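Long-range contacts in aldehyde dehydrogenase family protein (Pseudomonas syringae pv. tomato, PDB 6X9L), which oxidises long-chain aliphatic aldehydes such as octanal, probably to the corresponding carboxylic acids, with NAD+ as the hydride acceptor: residues C152-P157 / A167-A172; I228-I233 / V251-Q256; S262-L267 / H422-D427; R296-R301 / I400-I405. The protein carries 1 engineered substitution. All coordinates share one frame; numbering follows the deposited sequence.

Contact 1: residues C152-P157 / A167-A172. With NAD (nicotinamide-adenine-dinucleotide), chain D.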
# COMPACT_ATOMS: atom_id res chain seq x y z
N CYS A 152 -5.46 -0.74 14.26
CA CYS A 152 -5.79 -1.35 12.97
C CYS A 152 -7.26 -1.76 12.93
O CYS A 152 -7.76 -2.39 13.87
CB CYS A 152 -4.91 -2.60 12.71
SG CYS A 152 -3.14 -2.32 12.72
N ALA A 153 -7.93 -1.44 11.82
CA ALA A 153 -9.30 -1.90 11.56
C ALA A 153 -9.27 -3.14 10.69
O ALA A 153 -8.66 -3.14 9.62
CB ALA A 153 -10.13 -0.81 10.88
N LEU A 154 -9.92 -4.21 11.15
CA LEU A 154 -9.99 -5.46 10.41
C LEU A 154 -11.43 -5.79 10.07
O LEU A 154 -12.30 -5.83 10.96
CB LEU A 154 -9.37 -6.60 11.22
CG LEU A 154 -8.09 -6.21 11.96
CD1 LEU A 154 -7.64 -7.36 12.88
CD2 LEU A 154 -6.99 -5.76 10.98
N ILE A 155 -11.69 -6.03 8.79
CA ILE A 155 -13.01 -6.39 8.30
C ILE A 155 -12.89 -7.71 7.53
O ILE A 155 -12.02 -7.84 6.65
CB ILE A 155 -13.60 -5.27 7.41
CG1 ILE A 155 -13.65 -3.95 8.18
CG2 ILE A 155 -14.97 -5.63 6.92
CD1 ILE A 155 -14.07 -2.79 7.32
N THR A 156 -13.74 -8.67 7.86
CA THR A 156 -13.61 -10.02 7.34
C THR A 156 -14.92 -10.55 6.75
O THR A 156 -16.01 -10.09 7.11
CB THR A 156 -13.10 -10.97 8.43
OG1 THR A 156 -13.86 -10.78 9.63
CG2 THR A 156 -11.62 -10.70 8.72
N PRO A 157 -14.83 -11.53 5.82
CA PRO A 157 -16.02 -12.08 5.16
C PRO A 157 -16.54 -13.31 5.88
O PRO A 157 -16.03 -13.68 6.94
CB PRO A 157 -15.49 -12.42 3.78
CG PRO A 157 -14.09 -12.97 4.13
CD PRO A 157 -13.60 -12.17 5.32
N ALA A 167 -5.72 -14.77 9.92
CA ALA A 167 -4.73 -14.20 9.02
C ALA A 167 -4.46 -12.74 9.34
O ALA A 167 -3.38 -12.24 9.04
CB ALA A 167 -5.18 -14.33 7.56
N LYS A 168 -5.45 -12.04 9.90
CA LYS A 168 -5.28 -10.62 10.20
C LYS A 168 -4.85 -10.40 11.65
O LYS A 168 -3.89 -9.66 11.91
CB LYS A 168 -6.57 -9.85 9.89
CG LYS A 168 -6.98 -9.91 8.42
CD LYS A 168 -8.13 -8.99 8.13
CE LYS A 168 -8.67 -9.20 6.74
NZ LYS A 168 -7.79 -8.60 5.72
N VAL A 169 -5.52 -11.07 12.60
CA VAL A 169 -5.32 -10.76 14.01
C VAL A 169 -3.97 -11.27 14.49
O VAL A 169 -3.25 -10.56 15.19
CB VAL A 169 -6.47 -11.34 14.86
CG1 VAL A 169 -6.11 -11.32 16.36
CG2 VAL A 169 -7.74 -10.57 14.63
N ALA A 170 -3.61 -12.50 14.12
CA ALA A 170 -2.35 -13.04 14.61
C ALA A 170 -1.17 -12.17 14.22
O ALA A 170 -0.46 -11.68 15.12
CB ALA A 170 -2.19 -14.48 14.11
N PRO A 171 -0.93 -11.88 12.94
CA PRO A 171 0.19 -10.99 12.60
C PRO A 171 0.09 -9.60 13.21
O PRO A 171 1.10 -9.09 13.72
CB PRO A 171 0.14 -10.96 11.06
CG PRO A 171 -1.31 -11.20 10.76
CD PRO A 171 -1.76 -12.20 11.77
N ALA A 172 -1.10 -8.99 13.18
CA ALA A 172 -1.30 -7.67 13.77
C ALA A 172 -0.87 -7.64 15.23
O ALA A 172 -0.12 -6.75 15.66
CB ALA A 172 -2.77 -7.28 13.64
PA NAD D . -18.40 -8.20 1.11
O1A NAD D . -17.47 -7.41 0.27
O2A NAD D . -19.83 -8.01 0.74
O5B NAD D . -18.18 -7.90 2.68
C5B NAD D . -16.92 -8.09 3.30
C4B NAD D . -16.86 -7.34 4.63
O4B NAD D . -17.02 -5.95 4.39
C3B NAD D . -18.00 -7.71 5.58
O3B NAD D . -17.49 -7.68 6.91
C2B NAD D . -19.01 -6.59 5.40
O2B NAD D . -19.79 -6.35 6.56
C1B NAD D . -18.09 -5.43 5.16
N9A NAD D . -18.67 -4.36 4.36
C8A NAD D . -19.65 -4.44 3.39
N7A NAD D . -19.79 -3.20 2.87
C5A NAD D . -18.93 -2.35 3.49
C6A NAD D . -18.67 -1.00 3.35
N6A NAD D . -19.22 -0.31 2.36
N1A NAD D . -17.70 -0.43 4.14
C2A NAD D . -16.99 -1.18 5.06
N3A NAD D . -17.26 -2.52 5.19
C4A NAD D . -18.21 -3.09 4.42
O3 NAD D . -17.90 -9.73 1.08
PN NAD D . -18.64 -11.02 0.47
O1N NAD D . -18.80 -10.85 -1.00
O2N NAD D . -19.81 -11.37 1.29
O5D NAD D . -17.38 -12.01 0.79
C5D NAD D . -16.89 -12.86 -0.22
C4D NAD D . -15.85 -12.10 -1.05
O4D NAD D . -14.64 -12.00 -0.32
C3D NAD D . -15.54 -12.84 -2.33
O3D NAD D . -15.28 -11.91 -3.35
C2D NAD D . -14.24 -13.53 -2.00
O2D NAD D . -13.48 -13.83 -3.14
C1D NAD D . -13.57 -12.48 -1.12
N1N NAD D . -12.49 -13.13 -0.38
C2N NAD D . -11.19 -12.80 -0.65
C3N NAD D . -10.15 -13.45 0.01
C7N NAD D . -8.71 -13.14 -0.27
O7N NAD D . -7.77 -13.62 0.65
N7N NAD D . -8.34 -12.45 -1.35
C4N NAD D . -10.43 -14.45 0.93
C5N NAD D . -11.76 -14.78 1.19
C6N NAD D . -12.78 -14.12 0.52

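Contact 2: residues I228-I233 / V251-Q256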
# COMPACT_ATOMS: atom_id res chain seq x y z
N ILE A 228 -7.49 5.70 13.51
CA ILE A 228 -7.11 4.38 13.02
C ILE A 228 -5.99 4.55 12.01
O ILE A 228 -6.11 5.32 11.05
CB ILE A 228 -8.33 3.65 12.43
CG1 ILE A 228 -9.26 3.29 13.58
CG2 ILE A 228 -7.89 2.44 11.60
CD1 ILE A 228 -10.46 2.46 13.21
N ASP A 229 -4.89 3.87 12.23
CA ASP A 229 -3.70 4.08 11.43
C ASP A 229 -3.68 3.21 10.19
O ASP A 229 -2.95 3.51 9.25
CB ASP A 229 -2.46 3.79 12.27
CG ASP A 229 -2.46 4.57 13.55
OD1 ASP A 229 -2.51 5.82 13.46
OD2 ASP A 229 -2.45 3.95 14.65
N MET A 230 -4.46 2.13 10.19
CA MET A 230 -4.45 1.18 9.11
C MET A 230 -5.77 0.44 9.12
O MET A 230 -6.37 0.26 10.18
CB MET A 230 -3.29 0.19 9.22
CG MET A 230 -3.58 -1.10 8.49
SD MET A 230 -2.24 -2.27 8.59
CE MET A 230 -3.06 -3.67 7.83
N ILE A 231 -6.22 0.03 7.93
CA ILE A 231 -7.41 -0.79 7.76
C ILE A 231 -7.09 -1.91 6.77
O ILE A 231 -6.45 -1.68 5.73
CB ILE A 231 -8.65 0.03 7.31
CG1 ILE A 231 -9.89 -0.87 7.29
CG2 ILE A 231 -8.45 0.63 5.92
CD1 ILE A 231 -11.21 -0.12 7.44
N SER A 232 -7.52 -3.12 7.11
CA SER A 232 -7.34 -4.30 6.28
C SER A 232 -8.71 -4.94 6.06
O SER A 232 -9.44 -5.19 7.03
CB SER A 232 -6.37 -5.30 6.92
OG SER A 232 -6.19 -6.42 6.07
N ILE A 233 -9.06 -5.17 4.81
CA ILE A 233 -10.36 -5.72 4.47
C ILE A 233 -10.18 -6.89 3.51
O ILE A 233 -9.46 -6.78 2.51
CB ILE A 233 -11.31 -4.68 3.85
CG1 ILE A 233 -12.62 -5.38 3.46
CG2 ILE A 233 -10.66 -3.98 2.65
CD1 ILE A 233 -13.80 -4.46 3.23
N VAL A 251 -5.28 9.06 5.09
CA VAL A 251 -4.02 8.53 4.57
C VAL A 251 -3.64 7.26 5.32
O VAL A 251 -2.45 7.00 5.56
CB VAL A 251 -2.90 9.58 4.64
CG1 VAL A 251 -1.68 9.15 3.78
CG2 VAL A 251 -3.42 10.90 4.19
N LYS A 252 -4.64 6.45 5.67
CA LYS A 252 -4.35 5.17 6.30
C LYS A 252 -3.61 4.25 5.34
O LYS A 252 -3.66 4.43 4.12
CB LYS A 252 -5.62 4.48 6.76
CG LYS A 252 -6.73 5.40 7.09
CD LYS A 252 -7.71 4.75 8.03
CE LYS A 252 -8.68 5.77 8.55
NZ LYS A 252 -9.22 5.26 9.79
N ARG A 253 -2.90 3.28 5.92
CA ARG A 253 -2.48 2.10 5.19
C ARG A 253 -3.69 1.22 4.91
O ARG A 253 -4.45 0.89 5.83
CB ARG A 253 -1.43 1.29 5.95
CG ARG A 253 -1.13 -0.03 5.23
CD ARG A 253 0.11 -0.72 5.78
NE ARG A 253 1.28 0.15 5.75
CZ ARG A 253 2.43 -0.13 6.35
NH1 ARG A 253 2.54 -1.26 7.04
NH2 ARG A 253 3.44 0.71 6.28
N VAL A 254 -3.87 0.86 3.64
CA VAL A 254 -5.04 0.14 3.17
C VAL A 254 -4.57 -1.21 2.66
O VAL A 254 -3.75 -1.28 1.73
CB VAL A 254 -5.79 0.93 2.08
CG1 VAL A 254 -6.88 0.06 1.41
CG2 VAL A 254 -6.37 2.24 2.65
N THR A 255 -5.08 -2.28 3.26
CA THR A 255 -4.80 -3.63 2.82
C THR A 255 -6.09 -4.28 2.35
O THR A 255 -7.10 -4.24 3.07
CB THR A 255 -4.15 -4.43 3.95
OG1 THR A 255 -2.77 -4.07 4.04
CG2 THR A 255 -4.25 -5.91 3.69
N GLN A 256 -6.07 -4.87 1.15
CA GLN A 256 -7.28 -5.39 0.51
C GLN A 256 -7.03 -6.76 -0.11
O GLN A 256 -6.07 -6.94 -0.87
CB GLN A 256 -7.80 -4.44 -0.57
CG GLN A 256 -8.04 -3.02 -0.08
CD GLN A 256 -8.04 -2.04 -1.22
OE1 GLN A 256 -6.99 -1.74 -1.80
NE2 GLN A 256 -9.22 -1.52 -1.56
O HOH W 1 -1.24 5.43 8.39

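Contact 3: residues S262-L267 / H422-D427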
# COMPACT_ATOMS: atom_id res chain seq x y z
N SER A 262 -9.75 -17.46 -10.75
CA SER A 262 -8.44 -18.06 -10.87
C SER A 262 -8.45 -19.13 -11.96
O SER A 262 -9.37 -19.97 -12.00
CB SER A 262 -8.00 -18.63 -9.52
OG SER A 262 -7.93 -17.59 -8.54
N PRO A 263 -7.48 -19.11 -12.87
CA PRO A 263 -7.42 -20.12 -13.93
C PRO A 263 -6.74 -21.40 -13.48
O PRO A 263 -5.91 -21.42 -12.57
CB PRO A 263 -6.61 -19.43 -15.03
CG PRO A 263 -5.69 -18.51 -14.28
CD PRO A 263 -6.47 -18.05 -13.05
N ASN A 264 -7.13 -22.49 -14.14
CA ASN A 264 -6.48 -23.79 -14.01
C ASN A 264 -6.14 -24.25 -15.43
O ASN A 264 -7.02 -24.67 -16.18
CB ASN A 264 -7.38 -24.79 -13.28
CG ASN A 264 -6.68 -26.08 -12.94
OD1 ASN A 264 -5.46 -26.20 -13.08
ND2 ASN A 264 -7.45 -27.06 -12.47
N ILE A 265 -4.86 -24.12 -15.80
CA ILE A 265 -4.37 -24.55 -17.10
C ILE A 265 -3.89 -25.99 -17.00
O ILE A 265 -2.98 -26.30 -16.23
CB ILE A 265 -3.22 -23.66 -17.61
CG1 ILE A 265 -3.66 -22.22 -17.89
CG2 ILE A 265 -2.62 -24.28 -18.87
CD1 ILE A 265 -2.51 -21.34 -18.40
N LEU A 266 -4.50 -26.88 -17.78
CA LEU A 266 -3.97 -28.21 -18.01
C LEU A 266 -3.13 -28.15 -19.29
O LEU A 266 -3.66 -27.97 -20.39
CB LEU A 266 -5.10 -29.24 -18.11
CG LEU A 266 -5.71 -29.61 -16.74
CD1 LEU A 266 -6.12 -28.35 -15.91
CD2 LEU A 266 -6.89 -30.56 -16.89
N LEU A 267 -1.82 -28.27 -19.12
CA LEU A 267 -0.89 -28.35 -20.23
C LEU A 267 -1.06 -29.69 -20.96
O LEU A 267 -1.51 -30.67 -20.37
CB LEU A 267 0.54 -28.20 -19.72
CG LEU A 267 0.85 -26.83 -19.08
CD1 LEU A 267 2.15 -26.86 -18.37
CD2 LEU A 267 0.86 -25.72 -20.13
N HIS A 422 -3.63 -22.06 -11.22
CA HIS A 422 -3.21 -23.46 -11.16
C HIS A 422 -2.61 -23.92 -12.48
O HIS A 422 -3.08 -23.54 -13.56
CB HIS A 422 -4.40 -24.34 -10.80
CG HIS A 422 -4.76 -24.29 -9.35
ND1 HIS A 422 -4.49 -25.32 -8.48
CD2 HIS A 422 -5.37 -23.33 -8.62
CE1 HIS A 422 -4.91 -24.99 -7.27
NE2 HIS A 422 -5.46 -23.79 -7.33
N VAL A 423 -1.58 -24.76 -12.41
CA VAL A 423 -0.99 -25.35 -13.60
C VAL A 423 -0.87 -26.85 -13.39
O VAL A 423 -0.41 -27.30 -12.34
CB VAL A 423 0.38 -24.73 -13.93
CG1 VAL A 423 0.96 -25.35 -15.20
CG2 VAL A 423 0.24 -23.23 -14.13
N GLN A 424 -1.33 -27.62 -14.39
CA GLN A 424 -1.20 -29.07 -14.45
C GLN A 424 -0.27 -29.41 -15.61
O GLN A 424 -0.49 -28.95 -16.74
CB GLN A 424 -2.55 -29.75 -14.64
CG GLN A 424 -3.62 -29.30 -13.68
CD GLN A 424 -3.09 -29.08 -12.28
OE1 GLN A 424 -2.17 -29.77 -11.83
NE2 GLN A 424 -3.66 -28.08 -11.59
N GLY A 425 0.75 -30.19 -15.33
CA GLY A 425 1.71 -30.53 -16.36
C GLY A 425 2.65 -31.63 -15.90
O GLY A 425 2.97 -31.71 -14.70
N GLN A 426 3.09 -32.47 -16.83
CA GLN A 426 4.05 -33.51 -16.50
C GLN A 426 5.48 -32.96 -16.51
O GLN A 426 6.24 -33.19 -15.57
CB GLN A 426 3.91 -34.70 -17.46
CG GLN A 426 3.94 -36.06 -16.75
CD GLN A 426 2.67 -36.89 -16.98
OE1 GLN A 426 2.10 -36.88 -18.07
NE2 GLN A 426 2.25 -37.61 -15.95
N ASP A 427 5.85 -32.23 -17.55
CA ASP A 427 7.17 -31.59 -17.57
C ASP A 427 7.19 -30.43 -16.58
O ASP A 427 6.54 -29.41 -16.81
CB ASP A 427 7.51 -31.11 -18.98
CG ASP A 427 8.81 -30.32 -19.02
OD1 ASP A 427 9.47 -30.22 -17.96
OD2 ASP A 427 9.18 -29.79 -20.09

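Contact 4: residues R296-R301 / I400-I405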
# COMPACT_ATOMS: atom_id res chain seq x y z
N ARG A 296 -11.93 -21.34 -13.67
CA ARG A 296 -11.76 -21.38 -15.12
C ARG A 296 -10.71 -22.44 -15.43
O ARG A 296 -9.52 -22.22 -15.17
CB ARG A 296 -11.33 -20.02 -15.68
CG ARG A 296 -12.39 -18.93 -15.65
CD ARG A 296 -11.78 -17.59 -15.36
NE ARG A 296 -11.00 -17.08 -16.49
CZ ARG A 296 -9.72 -16.73 -16.43
NH1 ARG A 296 -9.04 -16.79 -15.30
NH2 ARG A 296 -9.12 -16.29 -17.52
N MET A 297 -11.15 -23.59 -15.94
CA MET A 297 -10.26 -24.69 -16.28
C MET A 297 -9.93 -24.61 -17.77
O MET A 297 -10.83 -24.71 -18.62
CB MET A 297 -10.89 -26.04 -15.93
CG MET A 297 -9.93 -27.20 -16.05
SD MET A 297 -10.68 -28.80 -15.71
CE MET A 297 -10.44 -28.91 -13.93
N ILE A 298 -8.64 -24.45 -18.08
CA ILE A 298 -8.19 -24.12 -19.43
C ILE A 298 -7.44 -25.32 -19.99
O ILE A 298 -6.42 -25.75 -19.42
CB ILE A 298 -7.34 -22.85 -19.43
CG1 ILE A 298 -8.19 -21.71 -18.85
CG2 ILE A 298 -6.87 -22.50 -20.83
CD1 ILE A 298 -7.38 -20.58 -18.26
N VAL A 299 -7.94 -25.88 -21.09
CA VAL A 299 -7.54 -27.21 -21.55
C VAL A 299 -7.46 -27.21 -23.07
O VAL A 299 -8.11 -26.41 -23.75
CB VAL A 299 -8.54 -28.29 -21.07
CG1 VAL A 299 -8.54 -28.39 -19.56
CG2 VAL A 299 -9.94 -27.98 -21.56
N PRO A 300 -6.64 -28.11 -23.62
CA PRO A 300 -6.49 -28.21 -25.09
C PRO A 300 -7.80 -28.56 -25.78
O PRO A 300 -8.54 -29.44 -25.33
CB PRO A 300 -5.45 -29.32 -25.27
CG PRO A 300 -4.70 -29.36 -23.99
CD PRO A 300 -5.68 -28.99 -22.92
N ARG A 301 -8.07 -27.89 -26.90
CA ARG A 301 -9.36 -28.07 -27.56
C ARG A 301 -9.61 -29.54 -27.88
O ARG A 301 -10.68 -30.08 -27.61
CB ARG A 301 -9.44 -27.23 -28.83
CG ARG A 301 -10.81 -27.24 -29.52
CD ARG A 301 -10.95 -26.08 -30.51
NE ARG A 301 -11.59 -24.90 -29.91
CZ ARG A 301 -10.97 -23.78 -29.56
NH1 ARG A 301 -9.66 -23.66 -29.74
NH2 ARG A 301 -11.64 -22.77 -29.01
N ILE A 400 -12.73 -23.94 -20.73
CA ILE A 400 -12.30 -23.10 -21.85
C ILE A 400 -11.22 -23.82 -22.65
O ILE A 400 -10.28 -24.38 -22.07
CB ILE A 400 -11.77 -21.73 -21.37
CG1 ILE A 400 -12.84 -20.98 -20.58
CG2 ILE A 400 -11.24 -20.91 -22.55
CD1 ILE A 400 -12.28 -19.86 -19.75
N ALA A 401 -11.35 -23.78 -23.98
CA ALA A 401 -10.43 -24.48 -24.86
C ALA A 401 -9.35 -23.55 -25.37
O ALA A 401 -9.56 -22.34 -25.49
CB ALA A 401 -11.18 -25.09 -26.06
N TYR A 402 -8.19 -24.13 -25.69
CA TYR A 402 -7.09 -23.39 -26.28
C TYR A 402 -6.40 -24.24 -27.36
O TYR A 402 -6.46 -25.47 -27.34
CB TYR A 402 -6.09 -22.94 -25.20
CG TYR A 402 -5.28 -24.05 -24.54
CD1 TYR A 402 -4.21 -24.64 -25.21
CD2 TYR A 402 -5.54 -24.46 -23.24
CE1 TYR A 402 -3.45 -25.64 -24.62
CE2 TYR A 402 -4.77 -25.47 -22.63
CZ TYR A 402 -3.73 -26.04 -23.33
OH TYR A 402 -2.96 -27.02 -22.74
N ASP A 403 -5.75 -23.56 -28.31
CA ASP A 403 -5.07 -24.21 -29.42
C ASP A 403 -3.55 -24.13 -29.34
O ASP A 403 -2.88 -24.84 -30.10
CB ASP A 403 -5.51 -23.59 -30.75
CG ASP A 403 -7.00 -23.69 -30.99
OD1 ASP A 403 -7.55 -24.82 -31.00
OD2 ASP A 403 -7.64 -22.62 -31.16
N THR A 404 -2.99 -23.27 -28.49
CA THR A 404 -1.56 -23.27 -28.21
C THR A 404 -1.35 -22.91 -26.75
O THR A 404 -2.22 -22.29 -26.11
CB THR A 404 -0.78 -22.28 -29.08
OG1 THR A 404 -1.24 -20.95 -28.81
CG2 THR A 404 -0.96 -22.58 -30.53
N ILE A 405 -0.19 -23.30 -26.22
CA ILE A 405 0.19 -22.94 -24.85
C ILE A 405 0.29 -21.42 -24.70
O ILE A 405 -0.08 -20.87 -23.67
CB ILE A 405 1.52 -23.64 -24.48
CG1 ILE A 405 1.37 -25.15 -24.57
CG2 ILE A 405 1.96 -23.26 -23.07
CD1 ILE A 405 2.59 -25.89 -24.09

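Contact 1: residues C152-P157 / A167-A172
Lys168 NZ is held by three partners beyond the two segments: a salt bridge to Glu467 OE2 and hydrogen bonds to Ser232 OG and Thr234 OG1. The lysine stands on helix 161-174, which follows strand 143-155 in a beta-alpha-beta unit of the Rossmann-like NAD-binding domain. Strand 152-155 and helix 167-172 run nearly antiparallel, 159° between their directions, and meet mainly through side chains. Lys168 sends its chain out extended and bends it only at the last torsion (chi4 -76°). Its stem reaches toward the strand and slides past Leu154 and Thr156, which point the opposite way. Leu154 CD1 sits 4.0 Å from Lys168 CB; the Leu154 side chain crosses that of Val169 at about a right angle, CD1 being 3.7 Å from Val169 CG2. Farther out, Thr156 CG2 packs 3.9 Å from Lys168 CE, so methyl and methylene groups flank a buried charge that Glu467 probably offsets. The end of the strand and the loop after it, Ile155 to Pro157, meet the cofactor. Ile155 CD1 lies 3.8 Å from adenine atom N3A of NAD, and Pro157 CG 4.0 Å from nicotinamide atom C6N. The adenosine ribose hydroxyl O3B donates a hydrogen bond of 2.8 Å to Thr156 O.

Contact 2: residues I228-I233 / V251-Q256
Strands 230-233 and 253-256 run side by side in the same direction, 8° apart, as the two strands of the beta-alpha-beta unit built on strand 230-234, helix 237-247 and strand 253-257. Met230 pairs with Arg253, and the register continues to Ile233 with Gln256. The ladder is of the parallel kind: Ile231 N gives its hydrogen to Arg253 O at 2.9 Å, nearly along the C=O axis, while Ile231 O accepts from Thr255 N at 2.9 Å. Ile233 N to Thr255 O (2.8 Å) prolongs it, and a weak bond from Arg253 N to Asp229 O opens it. One face carries Met230, Ser232, Arg253 and Thr255. Met230, extended with CG anti to the backbone N (chi1 156°), runs obliquely across its neighbours: SD passes 4.0 Å from Arg253 CD, and CE ends 3.8 Å from Thr255 OG1. Ser232 CB lies 3.8 Å from Thr255 CB, but its hydroxyl bonds to Lys168. The other face is oilier. Ile231 CG2 and Val254 CG2 lie side by side at 4.2 Å, and Ile233 CG2 meets Gln256 CG at 3.9 Å. Helix 237-247 packs on Ile233, Val254 and Gln256, while Ile231 packs on strand 143-155; Ile233 also touches NAD. Lys252 NZ bonds weakly to Ile228 O, its main partner being His225 O; Arg253 NH1 reaches Glu475 O, and Gln256 OE1 Asn464. Main-chain bonds and hydrocarbon contacts thus join the strands, the polar tips reach neighbouring parts of the chain, and Lys252 O accepts from Asn464 of the second subunit.

Contact 3: residues S262-L267 / H422-D427
The amides of Asn264 and Gln424, their planes 88° apart and so nearly at a right angle, mark one face of this parallel strand pair in the catalytic-domain sheet. Gln424, bent at chi2 (-39°), brings NE2 to within 3.0 Å of Asn264 OD1. That oxygen lies close to the plane of the glutamine amide, and NE2 approaches it along a lone pair. Asn264, with CG anti to its backbone N, crosses its bridge partner His422 obliquely, and Asn264 CB lies 3.9 Å from His422 CB. The imidazole meets the ring of His444, their planes about 15° apart. Leu266 and Gln424 lie side by side, pointing the same way, with Leu266 CD1 3.5 Å from Gln424 CG, so the glutamine has a hydrocarbon flank as well as its polar tip. On the opposite face Leu267 crosses Val423 obliquely, Leu267 CD1 to Val423 CG1 3.7 Å, under helix 428-435. The main chain joins strands 263-266 and 422-424 throughout: Pro263 O accepts from His422 N at 2.7 Å, Ile265 N donates to His422 O from above the carbonyl plane, Ile265 O accepts from Gln424 N at 2.8 Å, and Leu267 N donates to Gln424 O at 2.8 Å. Asn264 ND2 also bonds to Tyr447 OH. With bonds at both OD1 and ND2 the orientation of the asparagine amide is probably well defined, and the buried bridge adds a side-chain link to a register already set by the backbone ladder.

Contact 4: residues R296-R301 / I400-I405
Ile298 and Tyr402 form the apolar centre. The isoleucine branch CG2 comes up at the edge of the phenol ring, 3.4 Å from Tyr402 CD2, and the two side chains cross at about a right angle. Pro300 occupies a face of the same ring: its CA lies 3.9 Å from the ring centroid, 10° off the normal, in a CH-pi contact. Tyr402 reaches this place because CG takes the crowded position between backbone N and carbonyl carbon (chi1 70°). Its hydroxyl bonds to Leu266 O, and helix 405-413 packs against Ile298, Ile400 and the ring. Backbone bonds join the strands beside this core, Ile400 N to Met297 O and Val299 N to Ile400 O, each 2.9 Å, then Tyr402 N to Val299 O and Arg301 N to Tyr402 O. At the exposed end Arg301, bent at chi3, lays its guanidinium over Ala401, whose CB is 3.7 Å from Arg301 CZ. Arg301 NH1 makes a salt bridge to Asp403 OD2 at 2.7 Å, the carboxylate at the guanidinium edge; the hydrogen bond within it, to OD1, is weak. Strands 296-300 and 396-402 are parallel neighbours, with helix 405-413 on one face, in the alpha/beta sheet of the aldehyde dehydrogenase catalytic domain.

Overall arrangement
From the N terminus, contact 1 closes first, over a short connection of nine residues, mostly the first turns of helix 161-174. Contact 2 follows in series and closes the helical crossover between strands 230-234 and 253-257; strands 143-155 and 230-234 are neighbours, so the two share the NAD-binding sheet, with centres 10 Å apart. Strand 263-266 comes next along the chain but belongs to the second sheet. There contact 3 closes a loop of 154 residues, and contact 4 lies wholly within that span. Their strands, 263-266 and 296-300, are adjacent. Contacts 1 and 2 thus tie the NAD-binding sheet and contacts 3 and 4 the second; the centres of contacts 1 and 3 are about 32 Å apart.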